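PDB 4PF1: peptidase S15/CocE/NonD from Thaumarchaeota archaeon SCGC AB-539-E09, which probably acts as a serine aminopeptidase of the alpha/beta-hydrolase fold, cleaving residues from the amino-terminal end of peptides. Local coordinates for residues D31-E37 with T49-K55; T60-R66 with R98-Q104. All coordinates share one frame; numbering follows the deposited sequence.

Contact 1 of 2, residues D31-E37 with T49-K55; sequences DYTRREE and TIILIPK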
ATOM      1  N   ASP A  31       2.424 -20.262 -29.478  1.00 16.09           N
ATOM      2  CA  ASP A  31       1.104 -20.714 -29.928  1.00 15.72           C
ATOM      3  C   ASP A  31       0.560 -19.797 -31.054  1.00 18.68           C
ATOM      4  O   ASP A  31      -0.623 -19.867 -31.394  1.00 18.41           O
ATOM      5  CB  ASP A  31       0.117 -20.810 -28.744  1.00 17.23           C
ATOM      6  CG  ASP A  31      -0.314 -19.495 -28.111  1.00 24.76           C
ATOM      7  OD1 ASP A  31       0.207 -18.437 -28.520  1.00 25.21           O
ATOM      8  OD2 ASP A  31      -1.173 -19.527 -27.213  1.00 31.04           O
ATOM      9  N   TYR A  32       1.438 -18.944 -31.626  1.00 14.50           N
ATOM     10  CA  TYR A  32       1.088 -17.999 -32.687  1.00 14.00           C
ATOM     11  C   TYR A  32       2.296 -17.715 -33.584  1.00 18.43           C
ATOM     12  O   TYR A  32       3.436 -17.855 -33.140  1.00 17.70           O
ATOM     13  CB  TYR A  32       0.550 -16.676 -32.083  1.00 14.10           C
ATOM     14  CG  TYR A  32       1.603 -15.842 -31.376  1.00 15.22           C
ATOM     15  CD1 TYR A  32       1.979 -16.121 -30.064  1.00 16.69           C
ATOM     16  CD2 TYR A  32       2.214 -14.764 -32.014  1.00 15.49           C
ATOM     17  CE1 TYR A  32       2.957 -15.368 -29.415  1.00 16.76           C
ATOM     18  CE2 TYR A  32       3.190 -14.001 -31.373  1.00 15.86           C
ATOM     19  CZ  TYR A  32       3.553 -14.302 -30.069  1.00 22.43           C
ATOM     20  OH  TYR A  32       4.505 -13.543 -29.428  1.00 21.30           O
ATOM     21  N   THR A  33       2.041 -17.260 -34.825  1.00 15.52           N
ATOM     22  CA  THR A  33       3.091 -16.866 -35.764  1.00 16.09           C
ATOM     23  C   THR A  33       3.017 -15.348 -35.962  1.00 21.90           C
ATOM     24  O   THR A  33       1.923 -14.790 -36.080  1.00 21.58           O
ATOM     25  CB  THR A  33       2.968 -17.655 -37.076  1.00 23.74           C
ATOM     26  OG1 THR A  33       3.106 -19.045 -36.787  1.00 25.54           O
ATOM     27  CG2 THR A  33       4.015 -17.250 -38.110  1.00 22.66           C
ATOM     28  N   ARG A  34       4.179 -14.683 -35.965  1.00 19.87           N
ATOM     29  CA  ARG A  34       4.268 -13.238 -36.125  1.00 19.77           C
ATOM     30  C   ARG A  34       4.807 -12.894 -37.516  1.00 24.86           C
ATOM     31  O   ARG A  34       5.974 -13.162 -37.812  1.00 25.73           O
ATOM     32  CB  ARG A  34       5.156 -12.640 -35.016  1.00 18.74           C
ATOM     33  CG  ARG A  34       5.180 -11.114 -34.966  1.00 22.16           C
ATOM     34  CD  ARG A  34       6.120 -10.612 -33.881  1.00 24.24           C
ATOM     35  NE  ARG A  34       5.584 -10.854 -32.539  1.00 24.94           N
ATOM     36  CZ  ARG A  34       4.847  -9.981 -31.859  1.00 32.37           C
ATOM     37  NH1 ARG A  34       4.569  -8.790 -32.378  1.00 17.19           N
ATOM     38  NH2 ARG A  34       4.391 -10.286 -30.652  1.00 13.91           N
ATOM     39  N   ARG A  35       3.940 -12.328 -38.378  1.00 21.53           N
ATOM     40  CA  ARG A  35       4.307 -11.915 -39.735  1.00 21.54           C
ATOM     41  C   ARG A  35       4.452 -10.399 -39.806  1.00 25.55           C
ATOM     42  O   ARG A  35       3.498  -9.673 -39.522  1.00 24.32           O
ATOM     43  CB  ARG A  35       3.271 -12.403 -40.759  1.00 21.22           C
ATOM     44  CG  ARG A  35       3.634 -13.722 -41.418  1.00 29.02           C
ATOM     45  CD  ARG A  35       2.689 -14.062 -42.558  1.00 34.69           C
ATOM     46  NE  ARG A  35       2.956 -13.261 -43.756  1.00 39.64           N
ATOM     47  CZ  ARG A  35       2.453 -13.525 -44.959  1.00 53.63           C
ATOM     48  NH1 ARG A  35       1.661 -14.575 -45.139  1.00 39.51           N
ATOM     49  NH2 ARG A  35       2.745 -12.747 -45.991  1.00 42.96           N
ATOM     50  N   GLU A  36       5.652  -9.921 -40.165  1.00 23.39           N
ATOM     51  CA  GLU A  36       5.940  -8.490 -40.283  1.00 23.21           C
ATOM     52  C   GLU A  36       6.034  -8.127 -41.759  1.00 26.62           C
ATOM     53  O   GLU A  36       6.900  -8.645 -42.472  1.00 27.15           O
ATOM     54  CB  GLU A  36       7.224  -8.124 -39.523  1.00 24.79           C
ATOM     55  CG  GLU A  36       7.128  -8.404 -38.028  1.00 37.21           C
ATOM     56  CD  GLU A  36       8.361  -8.064 -37.214  1.00 59.92           C
ATOM     57  OE1 GLU A  36       9.469  -8.519 -37.583  1.00 54.04           O
ATOM     58  OE2 GLU A  36       8.207  -7.395 -36.168  1.00 55.51           O
ATOM     59  N   GLU A  37       5.089  -7.305 -42.239  1.00 21.42           N
ATOM     60  CA  GLU A  37       5.019  -6.968 -43.658  1.00 20.98           C
ATOM     61  C   GLU A  37       5.010  -5.468 -43.912  1.00 23.54           C
ATOM     62  O   GLU A  37       4.328  -4.720 -43.211  1.00 23.17           O
ATOM     63  CB  GLU A  37       3.767  -7.603 -44.298  1.00 22.34           C
ATOM     64  CG  GLU A  37       3.732  -9.126 -44.235  1.00 31.52           C
ATOM     65  CD  GLU A  37       4.654  -9.862 -45.190  1.00 44.92           C
ATOM     66  OE1 GLU A  37       5.062  -9.266 -46.213  1.00 31.20           O
ATOM     67  OE2 GLU A  37       4.946 -11.050 -44.928  1.00 41.67           O
ATOM     68  N   THR A  49       3.163  -3.472 -41.061  1.00 12.64           N
ATOM     69  CA  THR A  49       1.988  -4.241 -40.663  1.00 12.52           C
ATOM     70  C   THR A  49       2.387  -5.507 -39.893  1.00 16.71           C
ATOM     71  O   THR A  49       3.123  -6.349 -40.410  1.00 16.31           O
ATOM     72  CB  THR A  49       1.142  -4.560 -41.905  1.00 19.57           C
ATOM     73  OG1 THR A  49       1.067  -3.394 -42.731  1.00 19.51           O
ATOM     74  CG2 THR A  49      -0.253  -5.026 -41.558  1.00 16.49           C
ATOM     75  N   ILE A  50       1.877  -5.639 -38.660  1.00 13.90           N
ATOM     76  CA  ILE A  50       2.163  -6.777 -37.783  1.00 14.24           C
ATOM     77  C   ILE A  50       0.957  -7.706 -37.774  1.00 18.43           C
ATOM     78  O   ILE A  50      -0.103  -7.333 -37.273  1.00 17.91           O
ATOM     79  CB  ILE A  50       2.556  -6.306 -36.343  1.00 17.28           C
ATOM     80  CG1 ILE A  50       3.649  -5.182 -36.353  1.00 17.88           C
ATOM     81  CG2 ILE A  50       2.934  -7.486 -35.430  1.00 17.92           C
ATOM     82  CD1 ILE A  50       4.937  -5.439 -37.236  1.00 24.47           C
ATOM     83  N   ILE A  51       1.123  -8.911 -38.335  1.00 15.16           N
ATOM     84  CA  ILE A  51       0.057  -9.907 -38.455  1.00 15.04           C
ATOM     85  C   ILE A  51       0.304 -11.070 -37.476  1.00 18.49           C
ATOM     86  O   ILE A  51       1.332 -11.750 -37.561  1.00 18.08           O
ATOM     87  CB  ILE A  51      -0.062 -10.399 -39.928  1.00 18.66           C
ATOM     88  CG1 ILE A  51      -0.190  -9.207 -40.910  1.00 19.18           C
ATOM     89  CG2 ILE A  51      -1.232 -11.379 -40.095  1.00 19.84           C
ATOM     90  CD1 ILE A  51       0.539  -9.394 -42.244  1.00 26.25           C
ATOM     91  N   LEU A  52      -0.640 -11.286 -36.550  1.00 14.63           N
ATOM     92  CA  LEU A  52      -0.547 -12.356 -35.558  1.00 14.63           C
ATOM     93  C   LEU A  52      -1.538 -13.465 -35.904  1.00 19.19           C
ATOM     94  O   LEU A  52      -2.753 -13.267 -35.827  1.00 18.19           O
ATOM     95  CB  LEU A  52      -0.785 -11.820 -34.127  1.00 14.03           C
ATOM     96  CG  LEU A  52       0.007 -10.564 -33.718  1.00 18.25           C
ATOM     97  CD1 LEU A  52      -0.486 -10.026 -32.401  1.00 17.92           C
ATOM     98  CD2 LEU A  52       1.510 -10.842 -33.644  1.00 20.68           C
ATOM     99  N   ILE A  53      -1.016 -14.614 -36.341  1.00 16.92           N
ATOM    100  CA  ILE A  53      -1.849 -15.742 -36.742  1.00 17.44           C
ATOM    101  C   ILE A  53      -1.758 -16.851 -35.691  1.00 22.17           C
ATOM    102  O   ILE A  53      -0.665 -17.357 -35.439  1.00 22.25           O
ATOM    103  CB  ILE A  53      -1.470 -16.271 -38.160  1.00 20.92           C
ATOM    104  CG1 ILE A  53      -1.217 -15.115 -39.159  1.00 21.14           C
ATOM    105  CG2 ILE A  53      -2.543 -17.246 -38.679  1.00 21.85           C
ATOM    106  CD1 ILE A  53      -0.255 -15.446 -40.288  1.00 29.54           C
ATOM    107  N   PRO A  54      -2.892 -17.256 -35.073  1.00 18.94           N
ATOM    108  CA  PRO A  54      -2.834 -18.367 -34.105  1.00 19.05           C
ATOM    109  C   PRO A  54      -2.413 -19.660 -34.803  1.00 23.06           C
ATOM    110  O   PRO A  54      -2.837 -19.905 -35.930  1.00 22.61           O
ATOM    111  CB  PRO A  54      -4.272 -18.449 -33.563  1.00 20.60           C
ATOM    112  CG  PRO A  54      -4.931 -17.172 -33.982  1.00 24.70           C
ATOM    113  CD  PRO A  54      -4.272 -16.768 -35.251  1.00 20.40           C
ATOM    114  N   LYS A  55      -1.537 -20.454 -34.173  1.00 20.37           N
ATOM    115  CA  LYS A  55      -1.041 -21.687 -34.795  1.00 21.00           C
ATOM    116  C   LYS A  55      -2.148 -22.744 -34.942  1.00 26.98           C
ATOM    117  O   LYS A  55      -2.930 -22.962 -34.015  1.00 26.53           O
ATOM    118  CB  LYS A  55       0.151 -22.260 -34.015  1.00 22.63           C
ATOM    119  CG  LYS A  55       1.467 -21.559 -34.329  1.00 29.14           C
ATOM    120  CD  LYS A  55       2.658 -22.483 -34.128  1.00 34.98           C
ATOM    121  CE  LYS A  55       3.952 -21.850 -34.578  1.00 43.46           C
ATOM    122  NZ  LYS A  55       4.594 -21.062 -33.496  1.00 47.12           N
TER
HETATM  123  O   HOH W   1       0.394 -19.697 -37.774  1.00 33.01           O
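Arg34 and Leu52 face each other in the antiparallel beta hairpin of strands 32-40 and 46-54, whose first strand forms one border of the large mixed sheet. They are a non-hydrogen-bonded pair, and their side chains run side by side in the same direction. Arg34 has CG anti to the backbone N (chi1 -172°) and bends at chi3, which lays its guanidinium over the methyl of its neighbour, with Leu52 CD2 3.9 Å from Arg34 CZ. NH2 of Arg34 is held chiefly by the carbonyl of Thr75. The residue thus suits a border strand: its stem is greasy and its end charged.

In this alpha/beta-hydrolase sheet the hairpin's other surface carries Thr33, Arg35, Glu37, Thr49, Ile51 and Ile53. There Arg35 clasps Glu37, two places along the same strand, with NE and NH2 both on one oxygen; Arg35 NH2 to Glu37 OE2 is 3.0 Å. Beside this salt bridge, toward the neighbouring strand, Glu37 CG rests 3.8 Å from Ile51 CD1, and Arg35 CD is 4.0 Å from Ile53 CD1, while Trp143 of helix 133-147 packs against the Arg35, Glu37 and Ile51 side chains. The backbones pair regularly, Arg35 N reaching Ile51 O at 2.8 Å. Where the pairing ends, Lys55 N binds Asp31 O at 3.0 Å, and Lys55 NZ turns to the carbonyl of Phe30.

Contact 2 of 2, residues T60-R66 with R98-Q104; sequences TPIVLTR and RYIIVYQ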
ATOM      1  N   THR A  60     -10.419 -18.284 -40.411  1.00 20.58           N
ATOM      2  CA  THR A  60     -10.737 -17.415 -39.265  1.00 19.32           C
ATOM      3  C   THR A  60     -10.739 -15.924 -39.710  1.00 22.04           C
ATOM      4  O   THR A  60      -9.965 -15.555 -40.594  1.00 21.92           O
ATOM      5  CB  THR A  60      -9.760 -17.702 -38.080  1.00 24.68           C
ATOM      6  OG1 THR A  60     -10.249 -17.112 -36.879  1.00 24.50           O
ATOM      7  CG2 THR A  60      -8.336 -17.233 -38.343  1.00 20.03           C
ATOM      8  N   PRO A  61     -11.592 -15.046 -39.131  1.00 17.67           N
ATOM      9  CA  PRO A  61     -11.587 -13.637 -39.571  1.00 16.53           C
ATOM     10  C   PRO A  61     -10.367 -12.841 -39.090  1.00 19.22           C
ATOM     11  O   PRO A  61      -9.573 -13.332 -38.279  1.00 17.90           O
ATOM     12  CB  PRO A  61     -12.877 -13.078 -38.979  1.00 18.33           C
ATOM     13  CG  PRO A  61     -13.139 -13.909 -37.790  1.00 23.07           C
ATOM     14  CD  PRO A  61     -12.632 -15.287 -38.106  1.00 19.12           C
ATOM     15  N   ILE A  62     -10.234 -11.597 -39.594  1.00 15.90           N
ATOM     16  CA  ILE A  62      -9.156 -10.674 -39.233  1.00 15.50           C
ATOM     17  C   ILE A  62      -9.726  -9.504 -38.420  1.00 20.04           C
ATOM     18  O   ILE A  62     -10.778  -8.964 -38.764  1.00 19.92           O
ATOM     19  CB  ILE A  62      -8.406 -10.173 -40.509  1.00 18.59           C
ATOM     20  CG1 ILE A  62      -7.632 -11.325 -41.201  1.00 18.92           C
ATOM     21  CG2 ILE A  62      -7.474  -8.971 -40.206  1.00 18.45           C
ATOM     22  CD1 ILE A  62      -7.302 -11.066 -42.689  1.00 23.47           C
ATOM     23  N   VAL A  63      -9.018  -9.104 -37.357  1.00 17.01           N
ATOM     24  CA  VAL A  63      -9.391  -7.940 -36.558  1.00 16.67           C
ATOM     25  C   VAL A  63      -8.225  -6.917 -36.675  1.00 20.40           C
ATOM     26  O   VAL A  63      -7.107  -7.192 -36.239  1.00 20.37           O
ATOM     27  CB  VAL A  63      -9.817  -8.300 -35.100  1.00 20.15           C
ATOM     28  CG1 VAL A  63      -8.707  -9.004 -34.325  1.00 19.59           C
ATOM     29  CG2 VAL A  63     -10.334  -7.080 -34.351  1.00 19.76           C
ATOM     30  N   LEU A  64      -8.476  -5.807 -37.395  1.00 16.25           N
ATOM     31  CA  LEU A  64      -7.473  -4.796 -37.737  1.00 15.51           C
ATOM     32  C   LEU A  64      -7.534  -3.553 -36.844  1.00 18.44           C
ATOM     33  O   LEU A  64      -8.608  -3.012 -36.591  1.00 17.29           O
ATOM     34  CB  LEU A  64      -7.644  -4.384 -39.229  1.00 15.67           C
ATOM     35  CG  LEU A  64      -6.801  -3.196 -39.761  1.00 19.87           C
ATOM     36  CD1 LEU A  64      -5.312  -3.527 -39.792  1.00 19.73           C
ATOM     37  CD2 LEU A  64      -7.266  -2.773 -41.136  1.00 22.32           C
ATOM     38  N   THR A  65      -6.353  -3.074 -36.421  1.00 15.28           N
ATOM     39  CA  THR A  65      -6.202  -1.845 -35.649  1.00 14.77           C
ATOM     40  C   THR A  65      -5.058  -1.034 -36.268  1.00 18.40           C
ATOM     41  O   THR A  65      -3.965  -1.560 -36.464  1.00 17.55           O
ATOM     42  CB  THR A  65      -5.996  -2.147 -34.157  1.00 20.05           C
ATOM     43  OG1 THR A  65      -7.042  -3.014 -33.704  1.00 19.51           O
ATOM     44  CG2 THR A  65      -5.976  -0.876 -33.305  1.00 17.17           C
ATOM     45  N   ARG A  66      -5.335   0.227 -36.620  1.00 15.09           N
ATOM     46  CA  ARG A  66      -4.361   1.120 -37.251  1.00 15.13           C
ATOM     47  C   ARG A  66      -3.961   2.182 -36.229  1.00 18.89           C
ATOM     48  O   ARG A  66      -4.820   2.916 -35.733  1.00 18.22           O
ATOM     49  CB  ARG A  66      -4.944   1.715 -38.546  1.00 15.34           C
ATOM     50  CG  ARG A  66      -5.490   0.624 -39.494  1.00 19.21           C
ATOM     51  CD  ARG A  66      -5.856   1.126 -40.876  1.00 18.55           C
ATOM     52  NE  ARG A  66      -4.685   1.615 -41.601  1.00 22.31           N
ATOM     53  CZ  ARG A  66      -4.429   2.900 -41.821  1.00 31.64           C
ATOM     54  NH1 ARG A  66      -3.326   3.262 -42.453  1.00 19.00           N
ATOM     55  NH2 ARG A  66      -5.276   3.833 -41.404  1.00 19.21           N
ATOM     56  N   ARG A  98      -9.566 -17.063 -31.478  1.00 18.87           N
ATOM     57  CA  ARG A  98      -8.501 -17.416 -32.427  1.00 18.64           C
ATOM     58  C   ARG A  98      -8.635 -16.658 -33.768  1.00 21.05           C
ATOM     59  O   ARG A  98      -8.403 -17.224 -34.841  1.00 20.58           O
ATOM     60  CB  ARG A  98      -8.401 -18.943 -32.631  1.00 19.78           C
ATOM     61  CG  ARG A  98      -8.126 -19.695 -31.328  1.00 29.76           C
ATOM     62  CD  ARG A  98      -8.130 -21.198 -31.510  1.00 38.84           C
ATOM     63  NE  ARG A  98      -6.910 -21.670 -32.163  1.00 48.84           N
ATOM     64  CZ  ARG A  98      -6.893 -22.453 -33.238  1.00 61.43           C
ATOM     65  NH1 ARG A  98      -5.739 -22.836 -33.768  1.00 44.32           N
ATOM     66  NH2 ARG A  98      -8.030 -22.867 -33.785  1.00 51.30           N
ATOM     67  N   TYR A  99      -8.952 -15.350 -33.685  1.00 16.68           N
ATOM     68  CA  TYR A  99      -8.984 -14.439 -34.837  1.00 15.95           C
ATOM     69  C   TYR A  99      -7.556 -14.125 -35.242  1.00 19.21           C
ATOM     70  O   TYR A  99      -6.645 -14.258 -34.418  1.00 18.94           O
ATOM     71  CB  TYR A  99      -9.668 -13.102 -34.444  1.00 16.81           C
ATOM     72  CG  TYR A  99     -11.182 -13.043 -34.501  1.00 17.86           C
ATOM     73  CD1 TYR A  99     -11.957 -14.161 -34.205  1.00 19.87           C
ATOM     74  CD2 TYR A  99     -11.840 -11.839 -34.730  1.00 18.01           C
ATOM     75  CE1 TYR A  99     -13.350 -14.099 -34.209  1.00 19.98           C
ATOM     76  CE2 TYR A  99     -13.230 -11.760 -34.722  1.00 18.95           C
ATOM     77  CZ  TYR A  99     -13.982 -12.894 -34.463  1.00 25.71           C
ATOM     78  OH  TYR A  99     -15.352 -12.828 -34.488  1.00 28.26           O
ATOM     79  N   ILE A 100      -7.357 -13.622 -36.462  1.00 14.76           N
ATOM     80  CA  ILE A 100      -6.053 -13.109 -36.855  1.00 13.87           C
ATOM     81  C   ILE A 100      -6.031 -11.653 -36.374  1.00 17.58           C
ATOM     82  O   ILE A 100      -6.962 -10.900 -36.670  1.00 16.46           O
ATOM     83  CB  ILE A 100      -5.789 -13.272 -38.382  1.00 16.76           C
ATOM     84  CG1 ILE A 100      -5.487 -14.747 -38.732  1.00 17.01           C
ATOM     85  CG2 ILE A 100      -4.649 -12.353 -38.849  1.00 16.83           C
ATOM     86  CD1 ILE A 100      -5.892 -15.173 -40.150  1.00 21.28           C
ATOM     87  N   ILE A 101      -5.041 -11.290 -35.547  1.00 14.81           N
ATOM     88  CA  ILE A 101      -4.953  -9.936 -34.999  1.00 14.38           C
ATOM     89  C   ILE A 101      -3.870  -9.162 -35.751  1.00 18.21           C
ATOM     90  O   ILE A 101      -2.715  -9.598 -35.807  1.00 18.07           O
ATOM     91  CB  ILE A 101      -4.731  -9.949 -33.462  1.00 16.99           C
ATOM     92  CG1 ILE A 101      -5.865 -10.741 -32.757  1.00 17.08           C
ATOM     93  CG2 ILE A 101      -4.632  -8.512 -32.910  1.00 17.02           C
ATOM     94  CD1 ILE A 101      -5.459 -11.469 -31.537  1.00 22.98           C
ATOM     95  N   VAL A 102      -4.260  -8.030 -36.365  1.00 14.28           N
ATOM     96  CA  VAL A 102      -3.357  -7.222 -37.182  1.00 13.99           C
ATOM     97  C   VAL A 102      -3.254  -5.789 -36.643  1.00 17.10           C
ATOM     98  O   VAL A 102      -4.273  -5.116 -36.465  1.00 15.99           O
ATOM     99  CB  VAL A 102      -3.786  -7.229 -38.682  1.00 17.99           C
ATOM    100  CG1 VAL A 102      -2.873  -6.349 -39.522  1.00 17.87           C
ATOM    101  CG2 VAL A 102      -3.824  -8.647 -39.245  1.00 18.04           C
ATOM    102  N   TYR A 103      -2.014  -5.319 -36.429  1.00 13.44           N
ATOM    103  CA  TYR A 103      -1.717  -3.946 -36.017  1.00 12.69           C
ATOM    104  C   TYR A 103      -0.819  -3.308 -37.048  1.00 16.06           C
ATOM    105  O   TYR A 103       0.203  -3.891 -37.424  1.00 15.68           O
ATOM    106  CB  TYR A 103      -1.077  -3.897 -34.621  1.00 13.18           C
ATOM    107  CG  TYR A 103      -2.094  -3.826 -33.508  1.00 14.05           C
ATOM    108  CD1 TYR A 103      -2.861  -4.938 -33.164  1.00 15.63           C
ATOM    109  CD2 TYR A 103      -2.313  -2.642 -32.811  1.00 14.29           C
ATOM    110  CE1 TYR A 103      -3.828  -4.868 -32.166  1.00 15.62           C
ATOM    111  CE2 TYR A 103      -3.260  -2.567 -31.792  1.00 14.66           C
ATOM    112  CZ  TYR A 103      -4.020  -3.681 -31.477  1.00 19.42           C
ATOM    113  OH  TYR A 103      -4.972  -3.614 -30.496  1.00 16.39           O
ATOM    114  N   GLN A 104      -1.211  -2.135 -37.546  1.00 12.23           N
ATOM    115  CA  GLN A 104      -0.440  -1.459 -38.577  1.00 12.05           C
ATOM    116  C   GLN A 104      -0.053  -0.059 -38.146  1.00 16.58           C
ATOM    117  O   GLN A 104      -0.895   0.679 -37.628  1.00 16.11           O
ATOM    118  CB  GLN A 104      -1.242  -1.410 -39.896  1.00 13.23           C
ATOM    119  CG  GLN A 104      -0.502  -0.728 -41.053  1.00 19.78           C
ATOM    120  CD  GLN A 104      -1.370  -0.572 -42.268  1.00 31.07           C
ATOM    121  OE1 GLN A 104      -2.315   0.225 -42.291  1.00 25.29           O
ATOM    122  NE2 GLN A 104      -1.038  -1.298 -43.322  1.00 18.76           N
TER
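Pro61 and Tyr99 meet where two parallel strands, 60-67 and 100-105, begin their pairing inside the alpha/beta-hydrolase sheet. Pro61 CG sits over the centre of the Tyr99 ring, 3.5 Å from the ring centroid in a CH-pi contact, while Val63 CB comes to the ring's edge. The tyrosine hydroxyl reaches Asp361 of helix 347-365. Were Tyr99 cut back to an alanine, Pro61 CG would probably lose the ring face it rests on, and Asp361 this hydroxyl partner.

Packing is tight along the middle; Val63 N bonds to Ile100 O and Val63 O to Val102 N. Ile62 CG2 touches Val102 CG2 at 3.8 Å, and Leu64 CD1 meets Val102 CG1 at 3.7 Å; on the opposite surface Val63 CG1 lies beside Ile101 CG1. The beta-branched isoleucines and valines favour the extended backbone, and their apolar ends suit burial. Thr65 CB stands over the Tyr103 ring, 3.7 Å from its centroid, while Thr65 OG1 bonds to the carbonyl of Ile158 and the Tyr103 hydroxyl to Asn91. The solvent side is the start of 98-104: Arg98, leaving a helix through a Schellman motif, is exposed, yet its carbonyl is bonded by Thr60 OG1 at 2.8 Å.

At the far end the extended chain of Gln104 (CG anti to N, chi1 -179°) carries OE1 to the Arg66 guanidinium edge, the amide and guanidinium planes 87° apart. Arg66 NE bonds Gln104 OE1 at 2.8 Å, and NH1 adds a weak bond. Gln104 NE2 goes to Thr140 and Arg66 NH2 to His133 ND1, so the buried guanidinium probably relies on neutral acceptors rather than a carboxylate within this contact.

Contacts 1 and 2 belong to one sheet and are joined through neighbouring strands 46-54 and 100-105: Ile50 N lies 2.7 Å from Tyr103 O, and Leu52 N 2.8 Å from Ile101 O, both probable hydrogen bonds. Contact 1 sits at the border, an antiparallel hairpin only partly buried, so the outer strand mixes arginines and glutamates with the aliphatic residues of its inner partner. Contact 2 lies further in, a parallel pair almost wholly buried, where aliphatic and aromatic groups dominate and polar ends are matched to specific partners. Gln104 of contact 2 ties the two directly, its NE2 bonding Thr49 OG1 of contact 1.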